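Local coordinates for protein Ufm1-specific protease (Caenorhabditis elegans, PDB 5EJJ) that cleaves the peptide bond after the C-terminal glycine of the ubiquitin-like modifier Ufm1, acting as a thiol protease that removes Ufm1 from its target proteins, at residues 460-473 and 546-560. Sequence-based numbering, arbitrary orientation.
Sequences LECRFIATNSGAEV and WSKDHFYNMVLPQPP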
ATOM      1  N   LEU A 460      -4.768 -19.572  13.734  1.00 63.99           N
ATOM      2  CA  LEU A 460      -5.365 -19.270  12.447  1.00 60.78           C
ATOM      3  C   LEU A 460      -6.230 -20.418  11.938  1.00 57.03           C
ATOM      4  O   LEU A 460      -5.762 -21.548  11.768  1.00 55.87           O
ATOM      5  CB  LEU A 460      -4.256 -18.938  11.451  1.00 57.69           C
ATOM      6  CG  LEU A 460      -4.610 -18.107  10.227  1.00 53.77           C
ATOM      7  CD1 LEU A 460      -5.447 -16.916  10.649  1.00 46.70           C
ATOM      8  CD2 LEU A 460      -3.315 -17.674   9.544  1.00 47.66           C
ATOM      9  N   GLU A 461      -7.495 -20.108  11.693  1.00 51.60           N
ATOM     10  CA  GLU A 461      -8.456 -21.099  11.247  1.00 59.14           C
ATOM     11  C   GLU A 461      -8.504 -21.230   9.713  1.00 57.95           C
ATOM     12  O   GLU A 461      -8.468 -20.232   9.001  1.00 55.08           O
ATOM     13  CB  GLU A 461      -9.838 -20.750  11.797  1.00 58.74           C
ATOM     14  CG  GLU A 461     -10.887 -21.814  11.532  1.00 79.43           C
ATOM     15  CD  GLU A 461     -12.294 -21.258  11.543  1.00 90.47           C
ATOM     16  OE1 GLU A 461     -12.546 -20.309  12.325  1.00 94.35           O
ATOM     17  OE2 GLU A 461     -13.136 -21.767  10.761  1.00 84.50           O
ATOM     18  N   CYS A 462      -8.585 -22.462   9.206  1.00 61.91           N
ATOM     19  CA  CYS A 462      -8.740 -22.683   7.766  1.00 50.15           C
ATOM     20  C   CYS A 462     -10.083 -23.285   7.390  1.00 53.34           C
ATOM     21  O   CYS A 462     -10.819 -23.806   8.235  1.00 57.19           O
ATOM     22  CB  CYS A 462      -7.651 -23.596   7.221  1.00 47.20           C
ATOM     23  SG  CYS A 462      -6.000 -22.970   7.434  1.00 56.37           S
ATOM     24  N   ARG A 463     -10.386 -23.191   6.098  1.00 51.34           N
ATOM     25  CA  ARG A 463     -11.474 -23.938   5.485  1.00 47.79           C
ATOM     26  C   ARG A 463     -10.890 -24.904   4.451  1.00 52.97           C
ATOM     27  O   ARG A 463      -9.857 -24.627   3.828  1.00 47.76           O
ATOM     28  CB  ARG A 463     -12.518 -23.006   4.883  1.00 37.00           C
ATOM     29  CG  ARG A 463     -13.434 -22.429   5.950  1.00 50.75           C
ATOM     30  CD  ARG A 463     -14.478 -21.470   5.379  1.00 59.06           C
ATOM     31  NE  ARG A 463     -15.194 -22.030   4.234  1.00 61.80           N
ATOM     32  CZ  ARG A 463     -16.375 -21.589   3.811  1.00 65.47           C
ATOM     33  NH1 ARG A 463     -16.974 -20.590   4.448  1.00 63.74           N
ATOM     34  NH2 ARG A 463     -16.960 -22.150   2.759  1.00 63.95           N
ATOM     35  N   PHE A 464     -11.533 -26.060   4.298  1.00 57.97           N
ATOM     36  CA  PHE A 464     -10.973 -27.108   3.457  1.00 55.63           C
ATOM     37  C   PHE A 464     -11.867 -27.395   2.252  1.00 51.14           C
ATOM     38  O   PHE A 464     -13.097 -27.333   2.343  1.00 48.67           O
ATOM     39  CB  PHE A 464     -10.745 -28.387   4.274  1.00 62.73           C
ATOM     40  CG  PHE A 464      -9.937 -28.180   5.528  1.00 59.19           C
ATOM     41  CD1 PHE A 464      -8.584 -28.481   5.556  1.00 56.48           C
ATOM     42  CD2 PHE A 464     -10.538 -27.697   6.683  1.00 61.28           C
ATOM     43  CE1 PHE A 464      -7.845 -28.300   6.708  1.00 61.91           C
ATOM     44  CE2 PHE A 464      -9.803 -27.501   7.838  1.00 63.09           C
ATOM     45  CZ  PHE A 464      -8.458 -27.806   7.854  1.00 63.02           C
ATOM     46  N   ILE A 465     -11.232 -27.694   1.124  1.00 48.24           N
ATOM     47  CA  ILE A 465     -11.936 -28.103  -0.085  1.00 54.75           C
ATOM     48  C   ILE A 465     -11.289 -29.378  -0.628  1.00 56.82           C
ATOM     49  O   ILE A 465     -10.140 -29.364  -1.083  1.00 54.33           O
ATOM     50  CB  ILE A 465     -11.920 -26.990  -1.153  1.00 56.42           C
ATOM     51  CG1 ILE A 465     -13.015 -25.963  -0.881  1.00 51.64           C
ATOM     52  CG2 ILE A 465     -12.133 -27.553  -2.537  1.00 53.51           C
ATOM     53  CD1 ILE A 465     -13.042 -24.865  -1.923  1.00 56.93           C
ATOM     54  N   ALA A 466     -12.030 -30.482  -0.562  1.00 60.43           N
ATOM     55  CA  ALA A 466     -11.507 -31.788  -0.967  1.00 57.31           C
ATOM     56  C   ALA A 466     -12.137 -32.353  -2.250  1.00 56.20           C
ATOM     57  O   ALA A 466     -13.316 -32.140  -2.555  1.00 61.19           O
ATOM     58  CB  ALA A 466     -11.616 -32.773   0.176  1.00 59.27           C
ATOM     59  N   THR A 467     -11.336 -33.107  -2.985  1.00 54.99           N
ATOM     60  CA  THR A 467     -11.632 -33.400  -4.371  1.00 60.64           C
ATOM     61  C   THR A 467     -11.240 -34.835  -4.748  1.00 60.21           C
ATOM     62  O   THR A 467     -10.186 -35.312  -4.338  1.00 55.39           O
ATOM     63  CB  THR A 467     -10.880 -32.369  -5.249  1.00 64.53           C
ATOM     64  OG1 THR A 467     -11.674 -31.180  -5.387  1.00 64.70           O
ATOM     65  CG2 THR A 467     -10.553 -32.926  -6.604  1.00 63.37           C
ATOM     66  N   ASN A 468     -12.090 -35.516  -5.522  1.00 65.02           N
ATOM     67  CA  ASN A 468     -11.801 -36.881  -5.993  1.00 63.62           C
ATOM     68  C   ASN A 468     -10.904 -36.923  -7.228  1.00 58.90           C
ATOM     69  O   ASN A 468     -10.133 -37.857  -7.396  1.00 57.64           O
ATOM     70  CB  ASN A 468     -13.087 -37.684  -6.269  1.00 61.83           C
ATOM     71  CG  ASN A 468     -13.916 -37.952  -5.004  1.00 69.23           C
ATOM     72  OD1 ASN A 468     -14.999 -38.538  -5.068  1.00 74.21           O
ATOM     73  ND2 ASN A 468     -13.414 -37.512  -3.858  1.00 64.72           N
ATOM     74  N   SER A 469     -11.008 -35.914  -8.088  1.00 58.81           N
ATOM     75  CA  SER A 469     -10.265 -35.904  -9.346  1.00 66.02           C
ATOM     76  C   SER A 469      -9.760 -34.518  -9.731  1.00 69.38           C
ATOM     77  O   SER A 469     -10.407 -33.515  -9.448  1.00 66.87           O
ATOM     78  CB  SER A 469     -11.133 -36.457 -10.484  1.00 74.31           C
ATOM     79  OG  SER A 469     -10.533 -36.242 -11.758  1.00 74.64           O
ATOM     80  N   GLY A 470      -8.623 -34.472 -10.420  1.00 68.28           N
ATOM     81  CA  GLY A 470      -8.096 -33.218 -10.930  1.00 66.74           C
ATOM     82  C   GLY A 470      -9.096 -32.415 -11.744  1.00 68.43           C
ATOM     83  O   GLY A 470      -9.046 -31.188 -11.767  1.00 71.69           O
ATOM     84  N   ALA A 471     -10.012 -33.100 -12.415  1.00 69.71           N
ATOM     85  CA  ALA A 471     -11.049 -32.405 -13.160  1.00 64.16           C
ATOM     86  C   ALA A 471     -12.332 -32.318 -12.344  1.00 60.73           C
ATOM     87  O   ALA A 471     -13.423 -32.257 -12.898  1.00 65.70           O
ATOM     88  CB  ALA A 471     -11.295 -33.073 -14.502  1.00 65.36           C
ATOM     89  N   GLU A 472     -12.195 -32.330 -11.024  1.00 60.14           N
ATOM     90  CA  GLU A 472     -13.298 -31.965 -10.148  1.00 64.32           C
ATOM     91  C   GLU A 472     -12.923 -30.676  -9.411  1.00 67.72           C
ATOM     92  O   GLU A 472     -13.712 -30.133  -8.629  1.00 67.14           O
ATOM     93  CB  GLU A 472     -13.627 -33.079  -9.155  1.00 58.11           C
ATOM     94  CG  GLU A 472     -15.001 -32.918  -8.510  1.00 70.26           C
ATOM     95  CD  GLU A 472     -15.007 -33.199  -7.005  1.00 81.70           C
ATOM     96  OE1 GLU A 472     -15.109 -34.395  -6.626  1.00 83.69           O
ATOM     97  OE2 GLU A 472     -14.927 -32.228  -6.207  1.00 79.07           O
ATOM     98  N   VAL A 473     -11.705 -30.195  -9.660  1.00 66.64           N
ATOM     99  CA  VAL A 473     -11.273 -28.913  -9.119  1.00 65.46           C
ATOM    100  C   VAL A 473     -12.238 -27.893  -9.695  1.00 68.58           C
ATOM    101  O   VAL A 473     -12.780 -27.043  -8.983  1.00 67.50           O
ATOM    102  CB  VAL A 473      -9.812 -28.573  -9.528  1.00 61.69           C
ATOM    103  CG1 VAL A 473      -9.444 -27.170  -9.107  1.00 60.50           C
ATOM    104  CG2 VAL A 473      -8.838 -29.558  -8.914  1.00 59.26           C
ATOM    105  N   TRP A 546      -4.491 -29.984 -13.633  1.00 67.39           N
ATOM    106  CA  TRP A 546      -4.650 -30.908 -12.518  1.00 71.57           C
ATOM    107  C   TRP A 546      -4.830 -32.366 -12.984  1.00 80.57           C
ATOM    108  O   TRP A 546      -5.683 -32.649 -13.835  1.00 82.51           O
ATOM    109  CB  TRP A 546      -5.840 -30.481 -11.653  1.00 70.40           C
ATOM    110  CG  TRP A 546      -5.881 -29.010 -11.325  1.00 70.17           C
ATOM    111  CD1 TRP A 546      -6.890 -28.135 -11.610  1.00 68.05           C
ATOM    112  CD2 TRP A 546      -4.872 -28.246 -10.648  1.00 70.76           C
ATOM    113  NE1 TRP A 546      -6.576 -26.882 -11.150  1.00 62.42           N
ATOM    114  CE2 TRP A 546      -5.340 -26.923 -10.560  1.00 67.02           C
ATOM    115  CE3 TRP A 546      -3.621 -28.555 -10.106  1.00 67.04           C
ATOM    116  CZ2 TRP A 546      -4.601 -25.915  -9.954  1.00 64.15           C
ATOM    117  CZ3 TRP A 546      -2.895 -27.554  -9.506  1.00 60.33           C
ATOM    118  CH2 TRP A 546      -3.383 -26.253  -9.434  1.00 62.25           C
ATOM    119  N   SER A 547      -4.033 -33.283 -12.423  1.00 76.72           N
ATOM    120  CA  SER A 547      -4.102 -34.709 -12.776  1.00 80.86           C
ATOM    121  C   SER A 547      -5.478 -35.315 -12.452  1.00 81.21           C
ATOM    122  O   SER A 547      -5.927 -35.294 -11.302  1.00 73.01           O
ATOM    123  CB  SER A 547      -2.982 -35.497 -12.075  1.00 82.41           C
ATOM    124  OG  SER A 547      -2.885 -36.836 -12.548  1.00 85.23           O
ATOM    125  N   LYS A 548      -6.129 -35.863 -13.477  1.00 79.74           N
ATOM    126  CA  LYS A 548      -7.504 -36.337 -13.366  1.00 78.92           C
ATOM    127  C   LYS A 548      -7.590 -37.672 -12.636  1.00 83.32           C
ATOM    128  O   LYS A 548      -8.656 -38.058 -12.145  1.00 85.05           O
ATOM    129  CB  LYS A 548      -8.125 -36.479 -14.761  1.00 85.20           C
ATOM    130  CG  LYS A 548      -7.584 -35.493 -15.791  1.00 86.19           C
ATOM    131  CD  LYS A 548      -6.983 -36.219 -16.991  1.00 94.11           C
ATOM    132  CE  LYS A 548      -5.888 -37.208 -16.579  1.00 94.69           C
ATOM    133  NZ  LYS A 548      -4.708 -36.549 -15.937  1.00 90.68           N
ATOM    134  N   ASP A 549      -6.465 -38.377 -12.572  1.00 82.73           N
ATOM    135  CA  ASP A 549      -6.426 -39.711 -11.985  1.00 81.91           C
ATOM    136  C   ASP A 549      -6.423 -39.630 -10.457  1.00 77.54           C
ATOM    137  O   ASP A 549      -6.853 -40.557  -9.770  1.00 75.80           O
ATOM    138  CB  ASP A 549      -5.185 -40.468 -12.484  1.00 87.32           C
ATOM    139  CG  ASP A 549      -4.824 -40.128 -13.936  1.00 98.40           C
ATOM    140  OD1 ASP A 549      -5.747 -39.924 -14.759  1.00100.62           O
ATOM    141  OD2 ASP A 549      -3.612 -40.061 -14.257  1.00 99.83           O
ATOM    142  N   HIS A 550      -5.963 -38.492  -9.942  1.00 79.08           N
ATOM    143  CA  HIS A 550      -5.662 -38.321  -8.522  1.00 73.19           C
ATOM    144  C   HIS A 550      -6.631 -37.425  -7.752  1.00 65.94           C
ATOM    145  O   HIS A 550      -7.480 -36.767  -8.345  1.00 68.27           O
ATOM    146  CB  HIS A 550      -4.271 -37.737  -8.387  1.00 69.45           C
ATOM    147  CG  HIS A 550      -3.189 -38.648  -8.862  1.00 73.06           C
ATOM    148  ND1 HIS A 550      -2.614 -38.529 -10.108  1.00 76.95           N
ATOM    149  CD2 HIS A 550      -2.574 -39.689  -8.255  1.00 67.36           C
ATOM    150  CE1 HIS A 550      -1.689 -39.462 -10.251  1.00 83.62           C
ATOM    151  NE2 HIS A 550      -1.645 -40.178  -9.141  1.00 80.13           N
ATOM    152  N   PHE A 551      -6.486 -37.398  -6.426  1.00 61.99           N
ATOM    153  CA  PHE A 551      -7.369 -36.601  -5.569  1.00 61.26           C
ATOM    154  C   PHE A 551      -6.632 -35.396  -5.003  1.00 61.11           C
ATOM    155  O   PHE A 551      -5.462 -35.497  -4.663  1.00 66.39           O
ATOM    156  CB  PHE A 551      -8.001 -37.457  -4.457  1.00 57.77           C
ATOM    157  CG  PHE A 551      -7.142 -37.627  -3.240  1.00 59.17           C
ATOM    158  CD1 PHE A 551      -6.297 -38.711  -3.119  1.00 58.97           C
ATOM    159  CD2 PHE A 551      -7.206 -36.712  -2.191  1.00 63.72           C
ATOM    160  CE1 PHE A 551      -5.511 -38.866  -1.978  1.00 66.51           C
ATOM    161  CE2 PHE A 551      -6.410 -36.851  -1.062  1.00 51.44           C
ATOM    162  CZ  PHE A 551      -5.575 -37.931  -0.944  1.00 54.68           C
ATOM    163  N   TYR A 552      -7.307 -34.254  -4.908  1.00 62.43           N
ATOM    164  CA  TYR A 552      -6.643 -33.012  -4.504  1.00 59.12           C
ATOM    165  C   TYR A 552      -7.241 -32.410  -3.231  1.00 60.18           C
ATOM    166  O   TYR A 552      -8.463 -32.368  -3.081  1.00 60.22           O
ATOM    167  CB  TYR A 552      -6.712 -31.991  -5.634  1.00 51.21           C
ATOM    168  CG  TYR A 552      -5.703 -32.191  -6.746  1.00 55.58           C
ATOM    169  CD1 TYR A 552      -4.589 -31.381  -6.843  1.00 60.71           C
ATOM    170  CD2 TYR A 552      -5.880 -33.160  -7.720  1.00 59.78           C
ATOM    171  CE1 TYR A 552      -3.667 -31.532  -7.868  1.00 56.94           C
ATOM    172  CE2 TYR A 552      -4.954 -33.320  -8.749  1.00 60.58           C
ATOM    173  CZ  TYR A 552      -3.846 -32.502  -8.805  1.00 56.55           C
ATOM    174  OH  TYR A 552      -2.905 -32.628  -9.801  1.00 57.42           O
ATOM    175  N   ASN A 553      -6.380 -31.957  -2.316  1.00 60.06           N
ATOM    176  CA  ASN A 553      -6.826 -31.200  -1.139  1.00 58.10           C
ATOM    177  C   ASN A 553      -6.479 -29.690  -1.228  1.00 58.86           C
ATOM    178  O   ASN A 553      -5.485 -29.298  -1.847  1.00 56.15           O
ATOM    179  CB  ASN A 553      -6.324 -31.845   0.168  1.00 61.59           C
ATOM    180  CG  ASN A 553      -7.283 -32.925   0.709  1.00 63.83           C
ATOM    181  OD1 ASN A 553      -8.325 -33.193   0.111  1.00 61.71           O
ATOM    182  ND2 ASN A 553      -6.925 -33.545   1.837  1.00 47.25           N
ATOM    183  N   MET A 554      -7.325 -28.848  -0.640  1.00 58.44           N
ATOM    184  CA  MET A 554      -7.172 -27.393  -0.734  1.00 50.99           C
ATOM    185  C   MET A 554      -7.338 -26.728   0.637  1.00 51.64           C
ATOM    186  O   MET A 554      -8.356 -26.924   1.330  1.00 49.61           O
ATOM    187  CB  MET A 554      -8.198 -26.819  -1.718  1.00 50.42           C
ATOM    188  CG  MET A 554      -7.601 -26.170  -2.955  1.00 55.06           C
ATOM    189  SD  MET A 554      -8.769 -26.000  -4.343  1.00 58.91           S
ATOM    190  CE  MET A 554      -9.327 -27.690  -4.530  1.00 60.98           C
ATOM    191  N   VAL A 555      -6.335 -25.949   1.038  1.00 46.84           N
ATOM    192  CA  VAL A 555      -6.430 -25.198   2.291  1.00 44.04           C
ATOM    193  C   VAL A 555      -6.615 -23.704   2.005  1.00 36.39           C
ATOM    194  O   VAL A 555      -5.917 -23.123   1.163  1.00 31.40           O
ATOM    195  CB  VAL A 555      -5.257 -25.497   3.275  1.00 43.94           C
ATOM    196  CG1 VAL A 555      -3.937 -25.577   2.548  1.00 45.32           C
ATOM    197  CG2 VAL A 555      -5.194 -24.457   4.380  1.00 43.74           C
ATOM    198  N   LEU A 556      -7.592 -23.127   2.706  1.00 36.48           N
ATOM    199  CA  LEU A 556      -8.152 -21.813   2.434  1.00 30.37           C
ATOM    200  C   LEU A 556      -8.082 -20.947   3.681  1.00 35.06           C
ATOM    201  O   LEU A 556      -9.043 -20.914   4.465  1.00 34.43           O
ATOM    202  CB  LEU A 556      -9.619 -21.962   2.046  1.00 28.01           C
ATOM    203  CG  LEU A 556      -9.949 -22.058   0.560  1.00 32.12           C
ATOM    204  CD1 LEU A 556      -9.155 -23.135  -0.114  1.00 36.25           C
ATOM    205  CD2 LEU A 556     -11.428 -22.295   0.367  1.00 33.20           C
ATOM    206  N   PRO A 557      -6.955 -20.234   3.870  1.00 31.48           N
ATOM    207  CA  PRO A 557      -6.713 -19.488   5.111  1.00 30.70           C
ATOM    208  C   PRO A 557      -7.747 -18.405   5.383  1.00 32.40           C
ATOM    209  O   PRO A 557      -8.142 -17.673   4.471  1.00 34.43           O
ATOM    210  CB  PRO A 557      -5.327 -18.893   4.881  1.00 29.33           C
ATOM    211  CG  PRO A 557      -4.672 -19.834   3.891  1.00 23.68           C
ATOM    212  CD  PRO A 557      -5.787 -20.199   2.974  1.00 25.90           C
ATOM    213  N   GLN A 558      -8.208 -18.327   6.623  1.00 34.31           N
ATOM    214  CA  GLN A 558      -9.198 -17.318   6.994  1.00 38.85           C
ATOM    215  C   GLN A 558      -8.534 -16.252   7.853  1.00 44.21           C
ATOM    216  O   GLN A 558      -7.903 -16.557   8.867  1.00 48.26           O
ATOM    217  CB  GLN A 558     -10.371 -17.932   7.774  1.00 43.32           C
ATOM    218  CG  GLN A 558     -10.945 -19.225   7.202  1.00 46.59           C
ATOM    219  CD  GLN A 558     -11.792 -19.006   5.960  1.00 43.79           C
ATOM    220  OE1 GLN A 558     -12.938 -18.557   6.042  1.00 44.93           O
ATOM    221  NE2 GLN A 558     -11.232 -19.334   4.801  1.00 38.19           N
ATOM    222  N   PRO A 559      -8.678 -14.986   7.458  1.00 46.02           N
ATOM    223  CA  PRO A 559      -8.099 -13.896   8.244  1.00 40.82           C
ATOM    224  C   PRO A 559      -9.033 -13.549   9.393  1.00 38.87           C
ATOM    225  O   PRO A 559     -10.260 -13.678   9.240  1.00 35.06           O
ATOM    226  CB  PRO A 559      -8.049 -12.732   7.244  1.00 32.71           C
ATOM    227  CG  PRO A 559      -8.470 -13.316   5.906  1.00 34.23           C
ATOM    228  CD  PRO A 559      -9.325 -14.490   6.237  1.00 42.49           C
ATOM    229  N   PRO A 560      -8.468 -13.113  10.532  1.00 36.28           N
ATOM    230  CA  PRO A 560      -9.257 -12.765  11.724  1.00 38.70           C
ATOM    231  C   PRO A 560     -10.182 -11.590  11.449  1.00 45.85           C
ATOM    232  O   PRO A 560     -10.186 -11.103  10.318  1.00 48.88           O
ATOM    233  CB  PRO A 560      -8.205 -12.428  12.782  1.00 29.63           C
ATOM    234  CG  PRO A 560      -6.901 -12.342  12.044  1.00 29.69           C
ATOM    235  CD  PRO A 560      -7.019 -13.111  10.784  1.00 32.33           C
TER
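Q558 lies across R463 at the end of the ladder, its amide and the guanidinium planes 34° apart, with OE1 3.4 Å from R463 CD. A bend at chi2 (-75°) folds the Q558 chain back, and NE2 donates to L556 O at 2.7 Å. That carbonyl also accepts from R463 N at 3.1 Å, the two donors arriving from opposite faces of its plane. Replacing Q558 with an alanine is likely to leave L556 O without its second bond and to uncover the aliphatic part of R463. On the same face of the sheet, I465 presses CG2 against M554 CE while its CD1 meets L556 CD2 at 3.8 Å. C462 SG packs against V555 CG2 on the face covered by helix 447-457. At the other end of the ladder, S469 OG donates to K548 O at 2.6 Å and accepts from A471 N, forming an ST turn. V473 sets CG2 over the five-membered ring of W546, a CH-pi contact at 4.0 Å. Strands 462-467 and 552-557 thus form an antiparallel ladder in the central sheet of the C78 cysteine protease fold, with the side chain of W546 about 8 Å from that of D520, a probable active-site residue.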